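Local coordinates for cell division control protein Cdc48 (Mycobacterium smegmatis, PDB 5E7P), which is an AAA-family ATPase related to Cdc48 that binds adenine nucleotides and probably hydrolyses ATP, at residues S167-T172 with E436-A441; M403-V408 with P452-A457; G416-H421 with G461-I466. All coordinates share one frame; numbering follows the deposited sequence.

Interaction 1. Residues S167-T172 with E436-A441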
loop_
_atom_site.group_PDB
_atom_site.type_symbol
_atom_site.label_atom_id
_atom_site.label_comp_id
_atom_site.label_asym_id
_atom_site.label_seq_id
_atom_site.Cartn_x
_atom_site.Cartn_y
_atom_site.Cartn_z
ATOM N N SER A 167 19.824 -11.250 -16.056
ATOM C CA SER A 167 20.143 -9.846 -16.287
ATOM C C SER A 167 19.046 -9.130 -17.074
ATOM O O SER A 167 18.805 -7.940 -16.870
ATOM C CB SER A 167 21.489 -9.711 -17.004
ATOM O OG SER A 167 22.546 -10.195 -16.192
ATOM N N SER A 168 18.386 -9.857 -17.969
ATOM C CA SER A 168 17.313 -9.284 -18.777
ATOM C C SER A 168 16.063 -9.046 -17.938
ATOM O O SER A 168 15.198 -8.251 -18.304
ATOM C CB SER A 168 16.984 -10.194 -19.963
ATOM O OG SER A 168 16.473 -11.441 -19.526
ATOM N N VAL A 169 15.976 -9.745 -16.811
ATOM C CA VAL A 169 14.849 -9.606 -15.901
ATOM C C VAL A 169 15.231 -8.671 -14.749
ATOM O O VAL A 169 14.384 -8.230 -13.972
ATOM C CB VAL A 169 14.375 -10.988 -15.398
ATOM C CG1 VAL A 169 13.141 -10.863 -14.540
ATOM C CG2 VAL A 169 14.068 -11.888 -16.577
ATOM N N GLY A 170 16.517 -8.349 -14.659
ATOM C CA GLY A 170 16.978 -7.352 -13.710
ATOM C C GLY A 170 17.618 -7.913 -12.455
ATOM O O GLY A 170 17.773 -7.206 -11.459
ATOM N N ILE A 171 17.990 -9.187 -12.498
ATOM C CA ILE A 171 18.691 -9.803 -11.379
ATOM C C ILE A 171 20.192 -9.533 -11.471
ATOM O O ILE A 171 20.886 -10.089 -12.323
ATOM C CB ILE A 171 18.427 -11.320 -11.300
ATOM C CG1 ILE A 171 16.935 -11.584 -11.090
ATOM C CG2 ILE A 171 19.240 -11.942 -10.179
ATOM C CD1 ILE A 171 16.589 -13.046 -10.917
ATOM N N THR A 172 20.679 -8.667 -10.589
ATOM C CA THR A 172 22.085 -8.281 -10.574
ATOM C C THR A 172 22.814 -8.918 -9.396
ATOM O O THR A 172 23.943 -9.392 -9.528
ATOM C CB THR A 172 22.232 -6.753 -10.492
ATOM O OG1 THR A 172 21.575 -6.151 -11.614
ATOM C CG2 THR A 172 23.704 -6.351 -10.489
ATOM N N GLU A 436 10.709 -13.979 -10.234
ATOM C CA GLU A 436 10.432 -15.299 -9.682
ATOM C C GLU A 436 10.142 -16.285 -10.808
ATOM O O GLU A 436 10.564 -17.439 -10.757
ATOM C CB GLU A 436 9.252 -15.241 -8.709
ATOM C CG GLU A 436 8.824 -16.593 -8.161
ATOM C CD GLU A 436 9.880 -17.235 -7.280
ATOM O OE1 GLU A 436 10.646 -16.492 -6.629
ATOM O OE2 GLU A 436 9.943 -18.485 -7.239
ATOM N N GLY A 437 9.426 -15.817 -11.824
ATOM C CA GLY A 437 9.115 -16.635 -12.980
ATOM C C GLY A 437 10.372 -17.071 -13.705
ATOM O O GLY A 437 10.430 -18.166 -14.266
ATOM N N ALA A 438 11.383 -16.208 -13.686
ATOM C CA ALA A 438 12.664 -16.511 -14.316
ATOM C C ALA A 438 13.416 -17.585 -13.539
ATOM O O ALA A 438 14.198 -18.342 -14.111
ATOM C CB ALA A 438 13.508 -15.253 -14.438
ATOM N N LEU A 439 13.173 -17.644 -12.233
ATOM C CA LEU A 439 13.798 -18.651 -11.384
ATOM C C LEU A 439 13.168 -20.019 -11.606
ATOM O O LEU A 439 13.859 -21.036 -11.633
ATOM C CB LEU A 439 13.688 -18.257 -9.910
ATOM C CG LEU A 439 14.399 -16.968 -9.497
ATOM C CD1 LEU A 439 14.232 -16.717 -8.004
ATOM C CD2 LEU A 439 15.871 -17.022 -9.875
ATOM N N ARG A 440 11.849 -20.036 -11.764
ATOM C CA ARG A 440 11.126 -21.275 -12.018
ATOM C C ARG A 440 11.502 -21.838 -13.384
ATOM O O ARG A 440 11.556 -23.055 -13.573
ATOM C CB ARG A 440 9.618 -21.039 -11.935
ATOM C CG ARG A 440 9.193 -20.312 -10.673
ATOM C CD ARG A 440 7.964 -20.939 -10.050
ATOM N NE ARG A 440 7.827 -20.562 -8.647
ATOM C CZ ARG A 440 7.027 -21.178 -7.784
ATOM N NH1 ARG A 440 6.288 -22.205 -8.179
ATOM N NH2 ARG A 440 6.972 -20.770 -6.523
ATOM N N ALA A 441 11.766 -20.943 -14.331
ATOM C CA ALA A 441 12.194 -21.341 -15.665
ATOM C C ALA A 441 13.623 -21.873 -15.636
ATOM O O ALA A 441 13.940 -22.866 -16.293
ATOM C CB ALA A 441 12.081 -20.172 -16.630
#

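Interaction 2. Residues M403-V408 with P452-A457. With ADP (adenosine-5'-diphosphate), chain C.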
loop_
_atom_site.group_PDB
_atom_site.type_symbol
_atom_site.label_atom_id
_atom_site.label_comp_id
_atom_site.label_asym_id
_atom_site.label_seq_id
_atom_site.Cartn_x
_atom_site.Cartn_y
_atom_site.Cartn_z
ATOM N N MET A 403 5.711 -5.073 -21.007
ATOM C CA MET A 403 6.873 -4.199 -20.906
ATOM C C MET A 403 8.013 -4.863 -20.128
ATOM O O MET A 403 9.181 -4.782 -20.520
ATOM C CB MET A 403 6.475 -2.886 -20.234
ATOM C CG MET A 403 7.594 -1.868 -20.148
ATOM S SD MET A 403 7.065 -0.336 -19.357
ATOM C CE MET A 403 5.609 0.072 -20.317
ATOM N N LEU A 404 7.663 -5.522 -19.025
ATOM C CA LEU A 404 8.645 -6.201 -18.181
ATOM C C LEU A 404 9.260 -7.420 -18.868
ATOM O O LEU A 404 10.309 -7.911 -18.455
ATOM C CB LEU A 404 8.008 -6.626 -16.853
ATOM C CG LEU A 404 7.678 -5.514 -15.857
ATOM C CD1 LEU A 404 6.699 -6.000 -14.803
ATOM C CD2 LEU A 404 8.948 -4.997 -15.209
ATOM N N LEU A 405 8.606 -7.903 -19.918
ATOM C CA LEU A 405 9.034 -9.138 -20.566
ATOM C C LEU A 405 9.688 -8.924 -21.930
ATOM O O LEU A 405 9.904 -9.879 -22.675
ATOM C CB LEU A 405 7.857 -10.111 -20.673
ATOM C CG LEU A 405 7.431 -10.686 -19.321
ATOM C CD1 LEU A 405 6.009 -11.218 -19.365
ATOM C CD2 LEU A 405 8.403 -11.777 -18.893
ATOM N N ARG A 406 10.006 -7.674 -22.251
ATOM C CA ARG A 406 10.716 -7.369 -23.489
ATOM C C ARG A 406 12.112 -7.972 -23.448
ATOM O O ARG A 406 12.846 -7.795 -22.476
ATOM C CB ARG A 406 10.813 -5.858 -23.703
ATOM C CG ARG A 406 9.493 -5.178 -24.000
ATOM C CD ARG A 406 9.670 -3.672 -24.059
ATOM N NE ARG A 406 8.397 -2.972 -24.190
ATOM C CZ ARG A 406 8.213 -1.698 -23.862
ATOM N NH1 ARG A 406 9.220 -0.983 -23.374
ATOM N NH2 ARG A 406 7.020 -1.140 -24.011
ATOM N N GLY A 407 12.474 -8.693 -24.503
ATOM C CA GLY A 407 13.779 -9.322 -24.580
ATOM C C GLY A 407 13.911 -10.499 -23.632
ATOM O O GLY A 407 15.015 -10.972 -23.367
ATOM N N VAL A 408 12.779 -10.969 -23.122
ATOM C CA VAL A 408 12.755 -12.109 -22.216
ATOM C C VAL A 408 12.145 -13.316 -22.917
ATOM O O VAL A 408 10.953 -13.318 -23.222
ATOM C CB VAL A 408 11.938 -11.801 -20.949
ATOM C CG1 VAL A 408 11.946 -12.995 -20.005
ATOM C CG2 VAL A 408 12.482 -10.563 -20.255
ATOM N N PRO A 452 16.587 -21.876 -20.655
ATOM C CA PRO A 452 15.376 -21.462 -19.935
ATOM C C PRO A 452 14.423 -20.631 -20.787
ATOM O O PRO A 452 14.841 -19.677 -21.442
ATOM C CB PRO A 452 15.926 -20.615 -18.784
ATOM C CG PRO A 452 17.247 -20.129 -19.272
ATOM C CD PRO A 452 17.799 -21.252 -20.096
ATOM N N VAL A 453 13.147 -20.999 -20.772
ATOM C CA VAL A 453 12.130 -20.255 -21.506
ATOM C C VAL A 453 10.838 -20.132 -20.693
ATOM O O VAL A 453 10.212 -21.132 -20.339
ATOM C CB VAL A 453 11.858 -20.882 -22.894
ATOM C CG1 VAL A 453 11.678 -22.394 -22.786
ATOM C CG2 VAL A 453 10.654 -20.226 -23.549
ATOM N N LEU A 454 10.455 -18.894 -20.394
ATOM C CA LEU A 454 9.305 -18.622 -19.536
ATOM C C LEU A 454 7.981 -19.116 -20.113
ATOM O O LEU A 454 7.658 -18.858 -21.271
ATOM C CB LEU A 454 9.202 -17.125 -19.233
ATOM C CG LEU A 454 9.643 -16.670 -17.842
ATOM C CD1 LEU A 454 11.151 -16.787 -17.694
ATOM C CD2 LEU A 454 9.175 -15.248 -17.566
ATOM N N ARG A 455 7.217 -19.822 -19.288
ATOM C CA ARG A 455 5.881 -20.261 -19.668
ATOM C C ARG A 455 4.859 -19.752 -18.659
ATOM O O ARG A 455 5.225 -19.159 -17.645
ATOM C CB ARG A 455 5.828 -21.785 -19.778
ATOM C CG ARG A 455 6.319 -22.512 -18.542
ATOM C CD ARG A 455 6.447 -24.005 -18.797
ATOM N NE ARG A 455 7.345 -24.291 -19.913
ATOM C CZ ARG A 455 7.739 -25.512 -20.260
ATOM N NH1 ARG A 455 7.318 -26.567 -19.574
ATOM N NH2 ARG A 455 8.557 -25.677 -21.291
ATOM N N HIS A 456 3.580 -19.979 -18.943
ATOM C CA HIS A 456 2.502 -19.505 -18.081
ATOM C C HIS A 456 2.569 -20.121 -16.689
ATOM O O HIS A 456 2.213 -19.481 -15.699
ATOM C CB HIS A 456 1.141 -19.804 -18.707
ATOM C CG HIS A 456 -0.015 -19.456 -17.826
ATOM N ND1 HIS A 456 -0.420 -18.157 -17.607
ATOM C CD2 HIS A 456 -0.847 -20.238 -17.096
ATOM C CE1 HIS A 456 -1.455 -18.153 -16.787
ATOM N NE2 HIS A 456 -1.735 -19.402 -16.461
ATOM N N ALA A 457 3.029 -21.367 -16.623
ATOM C CA ALA A 457 3.145 -22.082 -15.358
ATOM C C ALA A 457 4.047 -21.346 -14.370
ATOM O O ALA A 457 3.776 -21.321 -13.170
ATOM C CB ALA A 457 3.662 -23.493 -15.598
HETATM P PB ADP C . 7.632 4.298 -6.302
HETATM O O1B ADP C . 7.667 3.672 -4.934
HETATM O O2B ADP C . 8.672 5.365 -6.517
HETATM O O3B ADP C . 6.260 4.677 -6.789
HETATM P PA ADP C . 9.346 3.196 -8.259
HETATM O O1A ADP C . 10.609 3.090 -7.444
HETATM O O2A ADP C . 9.153 4.383 -9.168
HETATM O O3A ADP C . 8.110 3.074 -7.232
HETATM O "O5'" ADP C . 9.212 1.839 -9.096
HETATM C "C5'" ADP C . 8.844 0.653 -8.403
HETATM C "C4'" ADP C . 9.816 -0.430 -8.843
HETATM O "O4'" ADP C . 9.378 -0.966 -10.089
HETATM C "C3'" ADP C . 11.206 0.151 -9.046
HETATM O "O3'" ADP C . 12.167 -0.615 -8.310
HETATM C "C2'" ADP C . 11.484 0.043 -10.532
HETATM O "O2'" ADP C . 12.783 -0.517 -10.746
HETATM C "C1'" ADP C . 10.411 -0.886 -11.071
HETATM N N9 ADP C . 9.818 -0.367 -12.327
HETATM C C8 ADP C . 8.954 0.661 -12.431
HETATM N N7 ADP C . 8.600 0.864 -13.726
HETATM C C5 ADP C . 9.241 -0.056 -14.471
HETATM C C6 ADP C . 9.322 -0.412 -15.908
HETATM N N6 ADP C . 8.622 0.278 -16.839
HETATM N N1 ADP C . 10.120 -1.446 -16.264
HETATM C C2 ADP C . 10.825 -2.142 -15.354
HETATM N N3 ADP C . 10.795 -1.875 -14.036
HETATM C C4 ADP C . 10.041 -0.864 -13.542
#

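Interaction 3. Residues G416-H421 with G461-I466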
loop_
_atom_site.group_PDB
_atom_site.type_symbol
_atom_site.label_atom_id
_atom_site.label_comp_id
_atom_site.label_asym_id
_atom_site.label_seq_id
_atom_site.Cartn_x
_atom_site.Cartn_y
_atom_site.Cartn_z
ATOM N N GLY A 416 -2.983 -12.011 -20.036
ATOM C CA GLY A 416 -4.295 -11.515 -19.662
ATOM C C GLY A 416 -4.802 -12.189 -18.404
ATOM O O GLY A 416 -5.436 -11.558 -17.558
ATOM N N ASP A 417 -4.512 -13.480 -18.281
ATOM C CA ASP A 417 -4.921 -14.261 -17.119
ATOM C C ASP A 417 -4.117 -13.865 -15.883
ATOM O O ASP A 417 -4.655 -13.789 -14.778
ATOM C CB ASP A 417 -4.764 -15.756 -17.401
ATOM C CG ASP A 417 -5.069 -16.613 -16.189
ATOM O OD1 ASP A 417 -6.262 -16.767 -15.854
ATOM O OD2 ASP A 417 -4.115 -17.137 -15.574
ATOM N N ILE A 418 -2.826 -13.612 -16.077
ATOM C CA ILE A 418 -1.961 -13.173 -14.989
ATOM C C ILE A 418 -2.361 -11.783 -14.499
ATOM O O ILE A 418 -2.368 -11.520 -13.299
ATOM C CB ILE A 418 -0.484 -13.167 -15.410
ATOM C CG1 ILE A 418 -0.054 -14.571 -15.836
ATOM C CG2 ILE A 418 0.398 -12.661 -14.274
ATOM C CD1 ILE A 418 -0.196 -15.605 -14.741
ATOM N N ALA A 419 -2.706 -10.903 -15.434
ATOM C CA ALA A 419 -3.173 -9.562 -15.095
ATOM C C ALA A 419 -4.506 -9.613 -14.354
ATOM O O ALA A 419 -4.733 -8.853 -13.411
ATOM C CB ALA A 419 -3.294 -8.708 -16.347
ATOM N N ASP A 420 -5.382 -10.514 -14.784
ATOM C CA ASP A 420 -6.693 -10.669 -14.162
ATOM C C ASP A 420 -6.590 -11.198 -12.737
ATOM O O ASP A 420 -7.484 -10.976 -11.922
ATOM C CB ASP A 420 -7.582 -11.598 -14.994
ATOM C CG ASP A 420 -8.223 -10.895 -16.177
ATOM O OD1 ASP A 420 -8.544 -9.691 -16.062
ATOM O OD2 ASP A 420 -8.419 -11.552 -17.221
ATOM N N HIS A 421 -5.497 -11.896 -12.439
ATOM C CA HIS A 421 -5.328 -12.531 -11.136
ATOM C C HIS A 421 -4.345 -11.795 -10.232
ATOM O O HIS A 421 -3.825 -12.364 -9.268
ATOM C CB HIS A 421 -4.920 -13.998 -11.299
ATOM C CG HIS A 421 -6.048 -14.894 -11.708
ATOM N ND1 HIS A 421 -6.730 -14.737 -12.896
ATOM C CD2 HIS A 421 -6.623 -15.947 -11.081
ATOM C CE1 HIS A 421 -7.672 -15.659 -12.987
ATOM N NE2 HIS A 421 -7.629 -16.406 -11.898
ATOM N N GLY A 461 2.845 -19.839 -10.970
ATOM C CA GLY A 461 3.528 -20.403 -9.820
ATOM C C GLY A 461 4.140 -19.316 -8.957
ATOM O O GLY A 461 4.229 -19.450 -7.735
ATOM N N ALA A 462 4.559 -18.231 -9.600
ATOM C CA ALA A 462 5.142 -17.094 -8.901
ATOM C C ALA A 462 4.116 -16.434 -7.985
ATOM O O ALA A 462 4.460 -15.918 -6.922
ATOM C CB ALA A 462 5.687 -16.083 -9.900
ATOM N N LEU A 463 2.855 -16.459 -8.400
ATOM C CA LEU A 463 1.779 -15.836 -7.633
ATOM C C LEU A 463 1.551 -16.510 -6.279
ATOM O O LEU A 463 0.919 -15.935 -5.393
ATOM C CB LEU A 463 0.478 -15.831 -8.443
ATOM C CG LEU A 463 0.507 -15.078 -9.774
ATOM C CD1 LEU A 463 -0.864 -15.079 -10.427
ATOM C CD2 LEU A 463 1.004 -13.657 -9.576
ATOM N N THR A 464 2.065 -17.726 -6.122
ATOM C CA THR A 464 1.905 -18.452 -4.866
ATOM C C THR A 464 2.925 -18.021 -3.810
ATOM O O THR A 464 2.803 -18.392 -2.643
ATOM C CB THR A 464 2.010 -19.979 -5.064
ATOM O OG1 THR A 464 3.369 -20.337 -5.345
ATOM C CG2 THR A 464 1.108 -20.442 -6.206
ATOM N N VAL A 465 3.927 -17.241 -4.214
ATOM C CA VAL A 465 4.993 -16.841 -3.293
ATOM C C VAL A 465 5.269 -15.335 -3.236
ATOM O O VAL A 465 5.952 -14.862 -2.327
ATOM C CB VAL A 465 6.319 -17.571 -3.602
ATOM C CG1 VAL A 465 6.200 -19.054 -3.287
ATOM C CG2 VAL A 465 6.727 -17.350 -5.053
ATOM N N ILE A 466 4.749 -14.582 -4.199
ATOM C CA ILE A 466 5.005 -13.144 -4.243
ATOM C C ILE A 466 3.886 -12.334 -3.596
ATOM O O ILE A 466 2.753 -12.324 -4.076
ATOM C CB ILE A 466 5.218 -12.645 -5.683
ATOM C CG1 ILE A 466 6.426 -13.341 -6.313
ATOM C CG2 ILE A 466 5.403 -11.134 -5.699
ATOM C CD1 ILE A 466 7.707 -13.170 -5.525
#

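Interaction 1. Residues S167-T172 with E436-A441
A Schellman motif that ends helix 160-169 brings Val169 and Ile171 against the long helix 427-448, where they meet Ala438 and Leu439. The contact is wholly apolar and has two points. Val169 CG2 lies 4.0 Å from Ala438 CB; with CG1 anti to the backbone N (chi1 -176°), CG2 is the branch left to face the helix. Two residues on, the extended end of Ile171 reaches Leu439, CD1 to CD2 at 4.2 Å, and the two side chains slant across each other. The CB of Ala438 points toward the other segment, whereas Leu439 leaves its backbone at an angle and comes near through CD2. Gly170 makes the turn between the two apolar residues. Its positive phi of 102° suits glycine, and as the C-prime residue it lets Ile171 N return to Ala166 O while Gly170 N bonds weakly to Ser167 O. Around this pair Val169 also rests on Val434 and Arg435, and Leu439 touches Pro149. Farther round helix 427-448, Arg440 NE forms a salt bridge with Glu436 OE2 at 3.3 Å, nearly in the guanidinium plane and on the anti lone pair of the oxygen, which Arg37 also engages. The side chain of Val169 is about 9 Å from the bound ADP. The helix end is a Schellman motif with glycine at C-prime; here the residues on both sides of it pack on helix 427-448.

Interaction 2. Residues M403-V408 with P452-A457
Leu454 sets its CD2 methyl against two residues of the turn after helix 394-404. The nearer is Leu405, whose CD2 lies 3.8 Å from Leu454 CD2, the branched ends meeting at a slant; the other is Val408, whose CG1 stands 4.3 Å from the same methyl. One methyl thus serves both partners, and no hydrogen bond joins the segments. A type II beta turn from Leu405 to Val408, closed by Val408 N to Leu405 O at 3.1 Å, brings the two partners of Leu454 together, with Gly407 at positive phi. On the other segment, backbone hydrogen bonds of Leu454 with Pro409 and Glu411 hold its main chain beside the loop that follows the turn.

Just before the turn, the end of helix 394-404 borders the nucleotide: Met403 and Leu404 belong to the first ADP pocket. Leu404 CD2 lies by C2 of the adenine, and Met403 SD lies beside its N6, at the end of a chain extended up to a bend at chi3 (-52°). Met403 CG also lies 3.6 Å above one face of the Arg406 guanidinium, toward the rim, and Arg406 is held by a salt bridge to Asp230. The helices that follow the first nucleotide-binding core form a small helical subdomain, consistent with an AAA lid. Within it, helix 427-448 lines the contact through Val434 on Leu405 and Ala441 on Leu454, and helix 415-420 reaches Leu405 through Leu415; helix 160-169 meets Val408 and Pro452 through Leu165.

Interaction 3. Residues G416-H421 with G461-I466
Leu463 sets its CD1 methyl against both Ile418 and His421 at the end of helix 415-420. With chi1 at -60° its CG is anti to the carbonyl carbon, and the nearly straight chi2 of -176° extends CD1 toward the helix. There it lies 4.4 Å from Ile418 CD1 and 4.2 Å from the carbonyl oxygen of His421, with His421 CB at 4.3 Å. Ile418 leaves its helix at an angle, and its folded conformation, both torsions near -60°, brings only the terminal methyl close. His421 is the first residue past the helix and points its CB at Leu463, while its ring turns back over the last turn: ND1 bonds weakly to Asp417 O at 3.0 Å. On the other segment the Thr464 hydroxyl donates to Gly461 O at 2.7 Å, in the carbonyl plane; Thr464 N uses the same oxygen, so two bonds grip it. This is plain packing within the helical subdomain, away from the nucleotide, of helix 415-420 on the C-terminal part of the 456-466 region. Ile418 also touches Leu401 of helix 394-404 and His456 and Leu459 of helix 456-462; helix 427-448 backs the other segment through Glu436 and Arg440, which pack on Val465.

Interaction 1 joins helix 160-169, which precedes the first nucleotide-binding core, to the helical group 394-404, 415-420, 427-448 and 456-462, whereas interactions 2 and 3 lie within that group. Interactions 1 and 2 are buried and adjoin directly through Leu454; interaction 2 also holds two residues of the ADP pocket. Interaction 3, away from the nucleotide, is only partly buried, with His421 exposed. It shares helix 456-462 with interaction 2 and meets interaction 1 through Glu436 on Ala462. No hydrogen bond crosses any of the three; interactions 1 and 2 are purely aliphatic, whereas in interaction 3 Leu463 also meets His421. Polar groups bond within a segment or to residues outside the pair.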